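Local coordinates for acetyl-CoA hydrolase/transferase family protein (Porphyromonas gingivalis, PDB 2NVV) that probably transfers coenzyme A between acetyl-CoA and acetate or hydrolyses acetyl-CoA, and binds zinc, at residues G169-C174 against I328-Q333; T283-D288 against G304-V309; H17-G22 against K119-I124. One frame throughout, in Å; residues are numbered along the deposited sequence.

Contact 1: G169-C174 against I328-Q333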
ATOM      1  N   GLY A 169      22.865 -22.152  -8.314  1.00 18.33           N
ATOM      2  CA  GLY A 169      21.704 -22.835  -7.769  1.00 16.52           C
ATOM      3  C   GLY A 169      21.076 -22.092  -6.607  1.00 15.84           C
ATOM      4  O   GLY A 169      19.935 -22.367  -6.231  1.00 15.11           O
HETATM    5  N   MSE A 170      21.814 -21.152  -6.029  1.00 15.70           N
HETATM    6  CA  MSE A 170      21.294 -20.391  -4.909  1.00 16.81           C
HETATM    7  C   MSE A 170      20.450 -19.188  -5.323  1.00 14.44           C
HETATM    8  O   MSE A 170      19.844 -18.525  -4.475  1.00 14.02           O
HETATM    9  CB  MSE A 170      22.435 -19.945  -4.006  1.00 21.04           C
HETATM   10  CG  MSE A 170      23.019 -21.109  -3.210  1.00 28.31           C
HETATM   11 SE   MSE A 170      24.235 -20.625  -1.801  1.00 37.01          SE
HETATM   12  CE  MSE A 170      23.628 -18.723  -1.570  1.00 35.01           C
ATOM     13  N   HIS A 171      20.411 -18.904  -6.624  1.00 11.25           N
ATOM     14  CA  HIS A 171      19.617 -17.789  -7.121  1.00  9.13           C
ATOM     15  C   HIS A 171      18.471 -18.353  -7.948  1.00  8.37           C
ATOM     16  O   HIS A 171      18.557 -19.470  -8.477  1.00  8.01           O
ATOM     17  CB  HIS A 171      20.447 -16.855  -8.014  1.00  7.80           C
ATOM     18  CG  HIS A 171      21.826 -16.575  -7.507  1.00  7.99           C
ATOM     19  ND1 HIS A 171      22.902 -17.393  -7.783  1.00  7.29           N
ATOM     20  CD2 HIS A 171      22.308 -15.568  -6.738  1.00  7.22           C
ATOM     21  CE1 HIS A 171      23.985 -16.903  -7.208  1.00  6.39           C
ATOM     22  NE2 HIS A 171      23.653 -15.796  -6.568  1.00  6.39           N
ATOM     23  N   ASP A 172      17.400 -17.577  -8.045  1.00  7.38           N
ATOM     24  CA  ASP A 172      16.231 -17.937  -8.838  1.00  6.77           C
ATOM     25  C   ASP A 172      15.951 -16.638  -9.588  1.00  7.20           C
ATOM     26  O   ASP A 172      15.300 -15.731  -9.079  1.00  8.12           O
ATOM     27  CB  ASP A 172      15.067 -18.334  -7.925  1.00  7.53           C
ATOM     28  CG  ASP A 172      13.950 -19.034  -8.679  1.00  6.39           C
ATOM     29  OD1 ASP A 172      14.249 -19.652  -9.719  1.00  6.39           O
ATOM     30  OD2 ASP A 172      12.784 -18.979  -8.232  1.00  6.39           O
ATOM     31  N   LEU A 173      16.498 -16.551 -10.795  1.00  6.58           N
ATOM     32  CA  LEU A 173      16.379 -15.349 -11.616  1.00  7.32           C
ATOM     33  C   LEU A 173      15.367 -15.417 -12.741  1.00  7.59           C
ATOM     34  O   LEU A 173      15.275 -16.416 -13.444  1.00  8.32           O
ATOM     35  CB  LEU A 173      17.742 -14.979 -12.225  1.00  6.91           C
ATOM     36  CG  LEU A 173      18.966 -14.658 -11.352  1.00  6.39           C
ATOM     37  CD1 LEU A 173      18.567 -13.854 -10.130  1.00  6.82           C
ATOM     38  CD2 LEU A 173      19.623 -15.933 -10.927  1.00  6.39           C
ATOM     39  N   CYS A 174      14.612 -14.334 -12.901  1.00  7.86           N
ATOM     40  CA  CYS A 174      13.628 -14.232 -13.963  1.00  7.98           C
ATOM     41  C   CYS A 174      12.832 -12.944 -13.873  1.00  8.27           C
ATOM     42  O   CYS A 174      12.998 -12.149 -12.947  1.00  6.39           O
ATOM     43  CB  CYS A 174      12.669 -15.445 -13.971  1.00  8.82           C
ATOM     44  SG  CYS A 174      11.728 -15.772 -12.447  1.00 14.75           S
ATOM     45  N   ILE A 328      19.002 -21.765   1.216  1.00  8.00           N
ATOM     46  CA  ILE A 328      19.011 -20.340   0.925  1.00  8.08           C
ATOM     47  C   ILE A 328      18.666 -20.143  -0.529  1.00  7.59           C
ATOM     48  O   ILE A 328      19.163 -20.864  -1.376  1.00  7.60           O
ATOM     49  CB  ILE A 328      20.400 -19.717   1.176  1.00  7.18           C
ATOM     50  CG1 ILE A 328      20.809 -19.914   2.636  1.00  6.39           C
ATOM     51  CG2 ILE A 328      20.373 -18.230   0.815  1.00  6.39           C
ATOM     52  CD1 ILE A 328      22.261 -19.594   2.894  1.00  6.39           C
ATOM     53  N   LEU A 329      17.810 -19.172  -0.816  1.00  6.79           N
ATOM     54  CA  LEU A 329      17.431 -18.882  -2.193  1.00  6.40           C
ATOM     55  C   LEU A 329      17.340 -17.373  -2.346  1.00  6.39           C
ATOM     56  O   LEU A 329      16.619 -16.720  -1.594  1.00  6.39           O
ATOM     57  CB  LEU A 329      16.081 -19.516  -2.527  1.00  6.46           C
ATOM     58  CG  LEU A 329      15.675 -19.525  -4.003  1.00  6.57           C
ATOM     59  CD1 LEU A 329      16.669 -20.342  -4.826  1.00  6.82           C
ATOM     60  CD2 LEU A 329      14.289 -20.114  -4.116  1.00  6.39           C
ATOM     61  N   LEU A 330      18.092 -16.823  -3.301  1.00  6.39           N
ATOM     62  CA  LEU A 330      18.086 -15.385  -3.537  1.00  6.39           C
ATOM     63  C   LEU A 330      17.291 -15.046  -4.797  1.00  6.39           C
ATOM     64  O   LEU A 330      17.490 -15.651  -5.855  1.00  6.39           O
ATOM     65  CB  LEU A 330      19.518 -14.861  -3.649  1.00  7.08           C
ATOM     66  CG  LEU A 330      20.432 -15.146  -2.454  1.00  6.39           C
ATOM     67  CD1 LEU A 330      21.761 -14.462  -2.663  1.00  6.39           C
ATOM     68  CD2 LEU A 330      19.800 -14.647  -1.184  1.00  6.39           C
ATOM     69  N   ARG A 331      16.396 -14.067  -4.670  1.00  7.35           N
ATOM     70  CA  ARG A 331      15.533 -13.648  -5.770  1.00  6.39           C
ATOM     71  C   ARG A 331      15.652 -12.149  -6.058  1.00  6.39           C
ATOM     72  O   ARG A 331      16.184 -11.381  -5.245  1.00  6.39           O
ATOM     73  CB  ARG A 331      14.070 -13.944  -5.428  1.00  6.39           C
ATOM     74  CG  ARG A 331      13.775 -15.326  -4.855  1.00  6.72           C
ATOM     75  CD  ARG A 331      12.375 -15.329  -4.257  1.00  6.39           C
ATOM     76  NE  ARG A 331      12.009 -16.586  -3.608  1.00  6.39           N
ATOM     77  CZ  ARG A 331      11.579 -17.663  -4.259  1.00  6.39           C
ATOM     78  NH1 ARG A 331      11.265 -18.766  -3.589  1.00  6.39           N
ATOM     79  NH2 ARG A 331      11.455 -17.640  -5.583  1.00  6.39           N
ATOM     80  N   PRO A 332      15.167 -11.714  -7.234  1.00  7.40           N
ATOM     81  CA  PRO A 332      15.234 -10.288  -7.566  1.00  6.79           C
ATOM     82  C   PRO A 332      14.209  -9.665  -6.634  1.00  6.39           C
ATOM     83  O   PRO A 332      13.265 -10.333  -6.253  1.00  6.39           O
ATOM     84  CB  PRO A 332      14.781 -10.252  -9.025  1.00  6.39           C
ATOM     85  CG  PRO A 332      15.134 -11.626  -9.540  1.00  6.39           C
ATOM     86  CD  PRO A 332      14.702 -12.496  -8.393  1.00  6.39           C
ATOM     87  N   GLN A 333      14.385  -8.401  -6.266  1.00  6.39           N
ATOM     88  CA  GLN A 333      13.449  -7.744  -5.350  1.00  6.54           C
ATOM     89  C   GLN A 333      12.037  -7.689  -5.934  1.00  6.39           C
ATOM     90  O   GLN A 333      11.050  -7.484  -5.219  1.00  6.39           O
ATOM     91  CB  GLN A 333      13.953  -6.337  -5.005  1.00  6.39           C
ATOM     92  CG  GLN A 333      14.039  -5.378  -6.177  1.00  6.39           C
ATOM     93  CD  GLN A 333      14.956  -4.205  -5.882  1.00  6.39           C
ATOM     94  OE1 GLN A 333      16.162  -4.384  -5.703  1.00  6.79           O
ATOM     95  NE2 GLN A 333      14.395  -3.005  -5.822  1.00  6.39           N
TER
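A single beta bridge adds a loop of the N-terminal family region to the outer strand of a three-stranded parallel sheet. The loop is 169-174; the strand is 328-330, after which the chain continues through Arg331 to Pro332 at the N-cap position of the next helix. The two segments run roughly the same way, their end-to-end directions 22° apart. His171 faces Leu330 at the bridge. Leu330 N donates to Met170 O at 2.7 Å, and Asp172 N donates to Leu330 O at 2.9 Å. Both donors lie nearly along the axis of the accepting C=O.

The selenomethionine Met170 is bent at chi3 and lays its CE alongside Ile328 CG2 at 4.1 Å. The CG of Asp172 is anti to its backbone N, chi1 -166°. Its CB touches Leu329 CD1, and OD2 forms a salt bridge with Arg331 NH2 at 3.3 Å. The two side chains lie side by side, but carboxylate and guanidinium planes are 68° apart, so this is not a flat two-pronged pairing. Leu329 CD2 sits 3.3 Å above the guanidinium plane, toward its rim. Farther on, the side chains of Leu173 and Pro332 cross obliquely, with Leu173 CD1 4.1 Å from Pro332 CG.

The buried charges have further partners. Asp172 accepts from the backbone N of Gly195 and Ile194, while Arg331 donates to Ser303 OG and to the carbonyls of Pro190 and Asp192. His171 turns away and bonds through NE2 to Thr139 O. On the other side of strand 328-330 runs strand 299-304, and Ile328 and Leu330 pack on Ile286 of strand 285-286.

Contact 2: T283-D288 against G304-V309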
ATOM      1  N   THR A 283      12.171 -12.936   3.460  1.00  6.44           N
ATOM      2  CA  THR A 283      12.608 -11.552   3.692  1.00  6.78           C
ATOM      3  C   THR A 283      13.248 -10.862   2.493  1.00  6.39           C
ATOM      4  O   THR A 283      13.165 -11.319   1.353  1.00  6.39           O
ATOM      5  CB  THR A 283      13.656 -11.459   4.827  1.00  6.61           C
ATOM      6  OG1 THR A 283      14.546 -12.576   4.743  1.00  6.95           O
ATOM      7  CG2 THR A 283      13.011 -11.426   6.169  1.00  8.43           C
ATOM      8  N   GLU A 284      13.873  -9.732   2.792  1.00  6.39           N
ATOM      9  CA  GLU A 284      14.586  -8.945   1.814  1.00  7.64           C
ATOM     10  C   GLU A 284      16.033  -9.353   1.921  1.00  6.39           C
ATOM     11  O   GLU A 284      16.610  -9.860   0.955  1.00  7.54           O
ATOM     12  CB  GLU A 284      14.478  -7.462   2.123  1.00  9.67           C
ATOM     13  CG  GLU A 284      13.240  -6.794   1.588  1.00 13.87           C
ATOM     14  CD  GLU A 284      13.114  -5.371   2.080  1.00 16.16           C
ATOM     15  OE1 GLU A 284      12.801  -5.175   3.273  1.00 18.14           O
ATOM     16  OE2 GLU A 284      13.338  -4.452   1.282  1.00 18.51           O
ATOM     17  N   VAL A 285      16.623  -9.128   3.093  1.00  6.39           N
ATOM     18  CA  VAL A 285      18.027  -9.478   3.302  1.00  6.66           C
ATOM     19  C   VAL A 285      18.250 -10.498   4.430  1.00  6.39           C
ATOM     20  O   VAL A 285      17.735 -10.363   5.543  1.00  6.39           O
ATOM     21  CB  VAL A 285      18.917  -8.190   3.524  1.00  6.39           C
ATOM     22  CG1 VAL A 285      18.075  -6.933   3.388  1.00  6.39           C
ATOM     23  CG2 VAL A 285      19.610  -8.230   4.864  1.00  6.69           C
ATOM     24  N   ILE A 286      19.013 -11.534   4.107  1.00  6.57           N
ATOM     25  CA  ILE A 286      19.326 -12.589   5.045  1.00  6.39           C
ATOM     26  C   ILE A 286      20.594 -12.176   5.775  1.00  6.39           C
ATOM     27  O   ILE A 286      21.635 -11.973   5.147  1.00  6.39           O
ATOM     28  CB  ILE A 286      19.531 -13.915   4.287  1.00  6.39           C
ATOM     29  CG1 ILE A 286      18.280 -14.206   3.448  1.00  6.39           C
ATOM     30  CG2 ILE A 286      19.789 -15.042   5.247  1.00  6.39           C
ATOM     31  CD1 ILE A 286      18.462 -15.287   2.414  1.00  6.39           C
ATOM     32  N   GLN A 287      20.504 -12.031   7.097  1.00  6.53           N
ATOM     33  CA  GLN A 287      21.650 -11.620   7.894  1.00  6.40           C
ATOM     34  C   GLN A 287      22.256 -12.762   8.701  1.00  6.39           C
ATOM     35  O   GLN A 287      21.773 -13.896   8.663  1.00  6.39           O
ATOM     36  CB  GLN A 287      21.252 -10.483   8.836  1.00  6.94           C
ATOM     37  CG  GLN A 287      20.223 -10.883   9.883  1.00  9.19           C
ATOM     38  CD  GLN A 287      18.793 -10.593   9.457  1.00 10.61           C
ATOM     39  OE1 GLN A 287      18.230  -9.553   9.808  1.00 11.23           O
ATOM     40  NE2 GLN A 287      18.201 -11.505   8.698  1.00  9.52           N
ATOM     41  N   ASP A 288      23.326 -12.453   9.433  1.00  6.42           N
ATOM     42  CA  ASP A 288      24.007 -13.442  10.260  1.00  6.39           C
ATOM     43  C   ASP A 288      23.037 -14.127  11.206  1.00  6.39           C
ATOM     44  O   ASP A 288      23.047 -15.347  11.332  1.00  6.39           O
ATOM     45  CB  ASP A 288      25.115 -12.785  11.081  1.00  6.39           C
ATOM     46  CG  ASP A 288      26.288 -12.347  10.238  1.00  6.47           C
ATOM     47  OD1 ASP A 288      27.229 -11.757  10.793  1.00  6.51           O
ATOM     48  OD2 ASP A 288      26.287 -12.595   9.024  1.00  8.01           O
ATOM     49  N   GLY A 304      15.237 -14.600   0.086  1.00  6.39           N
ATOM     50  CA  GLY A 304      15.562 -13.198   0.227  1.00  6.39           C
ATOM     51  C   GLY A 304      16.054 -12.611  -1.079  1.00  6.43           C
ATOM     52  O   GLY A 304      15.970 -13.250  -2.125  1.00  6.39           O
ATOM     53  N   CYS A 305      16.570 -11.390  -1.023  1.00  6.41           N
ATOM     54  CA  CYS A 305      17.090 -10.733  -2.213  1.00  6.39           C
ATOM     55  C   CYS A 305      18.603 -10.662  -2.115  1.00  6.39           C
ATOM     56  O   CYS A 305      19.295 -10.472  -3.107  1.00  6.39           O
ATOM     57  CB  CYS A 305      16.523  -9.324  -2.337  1.00  6.39           C
ATOM     58  SG  CYS A 305      16.857  -8.546  -3.917  1.00  8.51           S
ATOM     59  N   SER A 306      19.117 -10.810  -0.900  1.00  6.39           N
ATOM     60  CA  SER A 306      20.554 -10.765  -0.688  1.00  6.78           C
ATOM     61  C   SER A 306      20.951 -11.522   0.564  1.00  6.39           C
ATOM     62  O   SER A 306      20.163 -11.684   1.491  1.00  6.39           O
ATOM     63  CB  SER A 306      21.029  -9.323  -0.543  1.00  6.39           C
ATOM     64  OG  SER A 306      20.680  -8.818   0.737  1.00  6.39           O
ATOM     65  N   LEU A 307      22.187 -11.992   0.570  1.00  6.39           N
ATOM     66  CA  LEU A 307      22.738 -12.698   1.712  1.00  6.39           C
ATOM     67  C   LEU A 307      23.779 -11.714   2.217  1.00  6.95           C
ATOM     68  O   LEU A 307      24.923 -11.711   1.757  1.00  6.95           O
ATOM     69  CB  LEU A 307      23.405 -14.007   1.276  1.00  6.96           C
ATOM     70  CG  LEU A 307      24.019 -14.886   2.370  1.00  6.39           C
ATOM     71  CD1 LEU A 307      22.952 -15.377   3.312  1.00  6.39           C
ATOM     72  CD2 LEU A 307      24.720 -16.063   1.721  1.00  6.39           C
ATOM     73  N   SER A 308      23.358 -10.851   3.133  1.00 14.91           N
ATOM     74  CA  SER A 308      24.241  -9.843   3.692  1.00 14.91           C
ATOM     75  C   SER A 308      24.813 -10.318   5.013  1.00 14.91           C
ATOM     76  O   SER A 308      24.324  -9.942   6.076  1.00  7.08           O
ATOM     77  CB  SER A 308      23.474  -8.540   3.886  1.00 14.91           C
ATOM     78  OG  SER A 308      22.998  -8.056   2.643  1.00 14.91           O
ATOM     79  N   VAL A 309      25.857 -11.136   4.938  1.00  7.36           N
ATOM     80  CA  VAL A 309      26.485 -11.688   6.134  1.00  7.38           C
ATOM     81  C   VAL A 309      27.949 -11.287   6.290  1.00  7.37           C
ATOM     82  O   VAL A 309      28.583 -10.853   5.333  1.00  6.90           O
ATOM     83  CB  VAL A 309      26.393 -13.220   6.132  1.00  8.09           C
ATOM     84  CG1 VAL A 309      24.929 -13.646   6.104  1.00  6.61           C
ATOM     85  CG2 VAL A 309      27.154 -13.782   4.936  1.00  6.59           C
TER
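Two short parallel strands, 285-286 and 306-307, pair Val285 with Ser306 and Ile286 with Leu307. They form a two-stranded sheet just beyond strands 279-282 and 299-304, beside the predicted catalytic glutamate, Glu284. Glu284 O takes two N-H groups in its carbonyl plane, from Cys305 N at 2.5 Å and Ser306 N at 3.3 Å. Ile286 N then gives a nearly straight bond to Ser306 O, 177° at the hydrogen. Ser308 N reaches Ile286 O only weakly. This bonding holds the backbone of Glu284, while its CB points away from 304-309 and OE2 bonds to Asn337 ND2. That placement is consistent with the glutamyl-CoA thioester expected in this family.

On one face, Val285 CB meets Ser306 OG at 3.4 Å, and Val285 CG2 meets Ser308 CB. The two serine hydroxyls bond to each other, and Ser308 OG also bonds to Thr27 OG1. On the other face, the side chains of Ile286 and Leu307 cross obliquely, with Ile286 CG2 3.7 Å from Leu307 CD1. Both rest on Ile291 of helix 288-295. Gly304, with no side chain, lies next to this isoleucine pair, its N 4.0 Å from Ile286 CD1. Gly304 CA makes a CA-H...O contact with Thr283 O at 3.2 Å.

Gln287 is the N-cap of helix 288-295. At the start of that helix, Asp288 OD1 bonds to Ser310 OG.

Contact 3: H17-G22 against K119-I124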
ATOM      1  N   HIS A  17      28.989  11.126 -19.343  1.00  9.00           N
ATOM      2  CA  HIS A  17      28.134  12.056 -18.634  1.00  8.79           C
ATOM      3  C   HIS A  17      26.710  11.900 -19.133  1.00  8.89           C
ATOM      4  O   HIS A  17      26.477  11.711 -20.332  1.00  9.34           O
ATOM      5  CB  HIS A  17      28.609  13.492 -18.855  1.00  9.46           C
ATOM      6  CG  HIS A  17      27.605  14.525 -18.453  1.00 10.23           C
ATOM      7  ND1 HIS A  17      27.014  15.380 -19.359  1.00  9.94           N
ATOM      8  CD2 HIS A  17      27.061  14.816 -17.248  1.00  9.78           C
ATOM      9  CE1 HIS A  17      26.148  16.156 -18.729  1.00 10.25           C
ATOM     10  NE2 HIS A  17      26.158  15.833 -17.447  1.00 10.38           N
ATOM     11  N   ASN A  18      25.764  11.969 -18.204  1.00  7.67           N
ATOM     12  CA  ASN A  18      24.344  11.860 -18.519  1.00  7.62           C
ATOM     13  C   ASN A  18      23.874  10.444 -18.841  1.00  6.39           C
ATOM     14  O   ASN A  18      22.718  10.238 -19.206  1.00  6.39           O
ATOM     15  CB  ASN A  18      23.989  12.787 -19.674  1.00  8.63           C
ATOM     16  CG  ASN A  18      22.607  13.385 -19.529  1.00  9.44           C
ATOM     17  OD1 ASN A  18      22.337  14.125 -18.578  1.00 10.06           O
ATOM     18  ND2 ASN A  18      21.716  13.067 -20.477  1.00  9.93           N
ATOM     19  N   ASP A  19      24.765   9.470 -18.721  1.00  6.86           N
ATOM     20  CA  ASP A  19      24.386   8.087 -18.956  1.00  6.39           C
ATOM     21  C   ASP A  19      23.627   7.627 -17.723  1.00  6.39           C
ATOM     22  O   ASP A  19      23.874   8.110 -16.622  1.00  6.39           O
ATOM     23  CB  ASP A  19      25.614   7.181 -19.115  1.00  7.17           C
ATOM     24  CG  ASP A  19      26.118   7.095 -20.544  1.00  7.72           C
ATOM     25  OD1 ASP A  19      25.374   7.454 -21.488  1.00  9.91           O
ATOM     26  OD2 ASP A  19      27.271   6.641 -20.726  1.00  8.47           O
ATOM     27  N   ASN A  20      22.696   6.705 -17.907  1.00  6.39           N
ATOM     28  CA  ASN A  20      21.958   6.153 -16.776  1.00  6.39           C
ATOM     29  C   ASN A  20      22.581   4.795 -16.517  1.00  6.39           C
ATOM     30  O   ASN A  20      22.648   3.953 -17.408  1.00  6.39           O
ATOM     31  CB  ASN A  20      20.468   5.994 -17.093  1.00  6.39           C
ATOM     32  CG  ASN A  20      19.725   7.302 -17.044  1.00  6.39           C
ATOM     33  OD1 ASN A  20      20.192   8.267 -16.440  1.00  6.39           O
ATOM     34  ND2 ASN A  20      18.555   7.342 -17.663  1.00  6.50           N
ATOM     35  N   VAL A  21      23.046   4.578 -15.297  1.00  7.78           N
ATOM     36  CA  VAL A  21      23.683   3.313 -14.973  1.00  6.39           C
ATOM     37  C   VAL A  21      22.924   2.515 -13.925  1.00  6.39           C
ATOM     38  O   VAL A  21      22.472   3.053 -12.910  1.00  6.39           O
ATOM     39  CB  VAL A  21      25.137   3.536 -14.478  1.00  6.39           C
ATOM     40  CG1 VAL A  21      25.858   2.213 -14.392  1.00  6.39           C
ATOM     41  CG2 VAL A  21      25.872   4.483 -15.421  1.00  6.39           C
ATOM     42  N   GLY A  22      22.782   1.222 -14.191  1.00  6.39           N
ATOM     43  CA  GLY A  22      22.111   0.337 -13.258  1.00  6.39           C
ATOM     44  C   GLY A  22      23.179  -0.555 -12.668  1.00  6.39           C
ATOM     45  O   GLY A  22      24.044  -1.045 -13.391  1.00  6.39           O
ATOM     46  N   LYS A 119      16.088   5.508 -20.100  1.00 13.62           N
ATOM     47  CA  LYS A 119      16.872   4.404 -20.622  1.00 14.09           C
ATOM     48  C   LYS A 119      17.980   3.982 -19.647  1.00 13.12           C
ATOM     49  O   LYS A 119      18.408   4.760 -18.803  1.00 13.42           O
ATOM     50  CB  LYS A 119      17.516   4.821 -21.948  1.00 14.96           C
ATOM     51  CG  LYS A 119      18.412   3.751 -22.556  1.00 17.97           C
ATOM     52  CD  LYS A 119      19.654   4.336 -23.238  1.00 19.25           C
ATOM     53  CE  LYS A 119      19.308   5.170 -24.465  1.00 20.46           C
ATOM     54  NZ  LYS A 119      20.530   5.620 -25.198  1.00 19.13           N
ATOM     55  N   VAL A 120      18.421   2.735 -19.771  1.00 10.87           N
ATOM     56  CA  VAL A 120      19.519   2.211 -18.967  1.00 10.05           C
ATOM     57  C   VAL A 120      20.643   2.088 -19.999  1.00 10.42           C
ATOM     58  O   VAL A 120      20.582   1.246 -20.900  1.00 11.45           O
ATOM     59  CB  VAL A 120      19.232   0.799 -18.402  1.00  8.51           C
ATOM     60  CG1 VAL A 120      20.375   0.379 -17.508  1.00  7.92           C
ATOM     61  CG2 VAL A 120      17.932   0.776 -17.632  1.00  7.16           C
ATOM     62  N   ASP A 121      21.656   2.938 -19.886  1.00  9.18           N
ATOM     63  CA  ASP A 121      22.758   2.913 -20.835  1.00  8.39           C
ATOM     64  C   ASP A 121      23.738   1.772 -20.596  1.00  7.94           C
ATOM     65  O   ASP A 121      24.105   1.041 -21.514  1.00  6.39           O
ATOM     66  CB  ASP A 121      23.487   4.250 -20.790  1.00 10.87           C
ATOM     67  CG  ASP A 121      22.644   5.371 -21.328  1.00 12.12           C
ATOM     68  OD1 ASP A 121      22.423   5.411 -22.554  1.00 12.87           O
ATOM     69  OD2 ASP A 121      22.188   6.202 -20.523  1.00 12.14           O
ATOM     70  N   VAL A 122      24.165   1.623 -19.354  1.00  6.85           N
ATOM     71  CA  VAL A 122      25.084   0.557 -19.017  1.00  7.09           C
ATOM     72  C   VAL A 122      24.712  -0.066 -17.674  1.00  6.44           C
ATOM     73  O   VAL A 122      24.054   0.561 -16.828  1.00  6.39           O
ATOM     74  CB  VAL A 122      26.568   1.075 -19.023  1.00  6.67           C
ATOM     75  CG1 VAL A 122      26.593   2.590 -18.876  1.00  7.71           C
ATOM     76  CG2 VAL A 122      27.372   0.437 -17.921  1.00  6.39           C
ATOM     77  N   ALA A 123      25.101  -1.331 -17.514  1.00  7.55           N
ATOM     78  CA  ALA A 123      24.856  -2.076 -16.295  1.00  6.42           C
ATOM     79  C   ALA A 123      26.205  -2.556 -15.781  1.00  7.10           C
ATOM     80  O   ALA A 123      26.959  -3.199 -16.519  1.00  7.54           O
ATOM     81  CB  ALA A 123      23.954  -3.264 -16.585  1.00  6.39           C
ATOM     82  N   ILE A 124      26.530  -2.211 -14.535  1.00  6.39           N
ATOM     83  CA  ILE A 124      27.778  -2.668 -13.931  1.00  6.39           C
ATOM     84  C   ILE A 124      27.342  -3.777 -12.978  1.00  6.39           C
ATOM     85  O   ILE A 124      26.511  -3.541 -12.107  1.00  6.39           O
ATOM     86  CB  ILE A 124      28.475  -1.579 -13.093  1.00  6.49           C
ATOM     87  CG1 ILE A 124      28.389  -0.211 -13.778  1.00  6.39           C
ATOM     88  CG2 ILE A 124      29.923  -1.976 -12.863  1.00  6.39           C
ATOM     89  CD1 ILE A 124      29.179  -0.073 -15.030  1.00  6.39           C
TER
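Asp19 is the first residue of 17-22 to meet 119-124 closely. Its side chain crosses that of Asp121 at about a right angle, with Asp19 OD1 3.6 Å from Asp121 OD2. These like charges have compensating partners: Asp19 OD2 bonds to His16 N and pairs with Arg154, and Asp121 OD1 forms a salt bridge with Lys119 NZ, its hydrogen bond being weak. The pairing might still raise the pKa of one of the acids.

Asn20 is gripped at three points. Its backbone N donates to Asp121 OD2 at 2.7 Å. Asp121 OD2 accepts with its anti lone pair, the one away from the other carboxylate oxygen. The side-chain ND2 of Asn20 gives a bond to Lys119 O at 2.8 Å, with the acceptor only 2° out of the amide plane. Its carbonyl O accepts from Asp121 N at 2.9 Å, and more weakly from Val122 N.

At Val21 the regular pairing begins, with Val122 opposite. CG1 is anti to the backbone N, chi1 -170°, and reaches Ile124 CG1 at 3.6 Å. CG2 lies beside Val122 CG1 at 4.0 Å. Gly22 pairs with Ala123. Its N donates to Val122 O, and its O accepts from Ile124 N, both at 3.0 Å.

The axes of the short strand segments 20-22 and 122-124 are 34° apart. Strand 20-23 lies between 55-58 and 122-127. Adjacent parallel strands separated by helix-containing chain are typical of the Rossmann-like alpha/beta domain of this family.

Overall arrangement
Contacts 1 and 2 belong to one region; their centres are 11 Å apart. Gly304 joins them, since its N and O pair with Leu329 O and Arg331 N. Along the chain, contact 2 is nested inside the loop closed by contact 1. Contact 3 closes earlier and stands about 24 and 26 Å away, centre to centre, in the seven-stranded sheet. All three are largely buried, but contact 3 reaches solvent at Asn18 and Lys119. Their chemistry differs accordingly. Contact 1 joins the two family regions with a buried ion pair, contact 2 holds the backbone of the predicted catalytic residue, and contact 3 starts a strand pair with polar side chains.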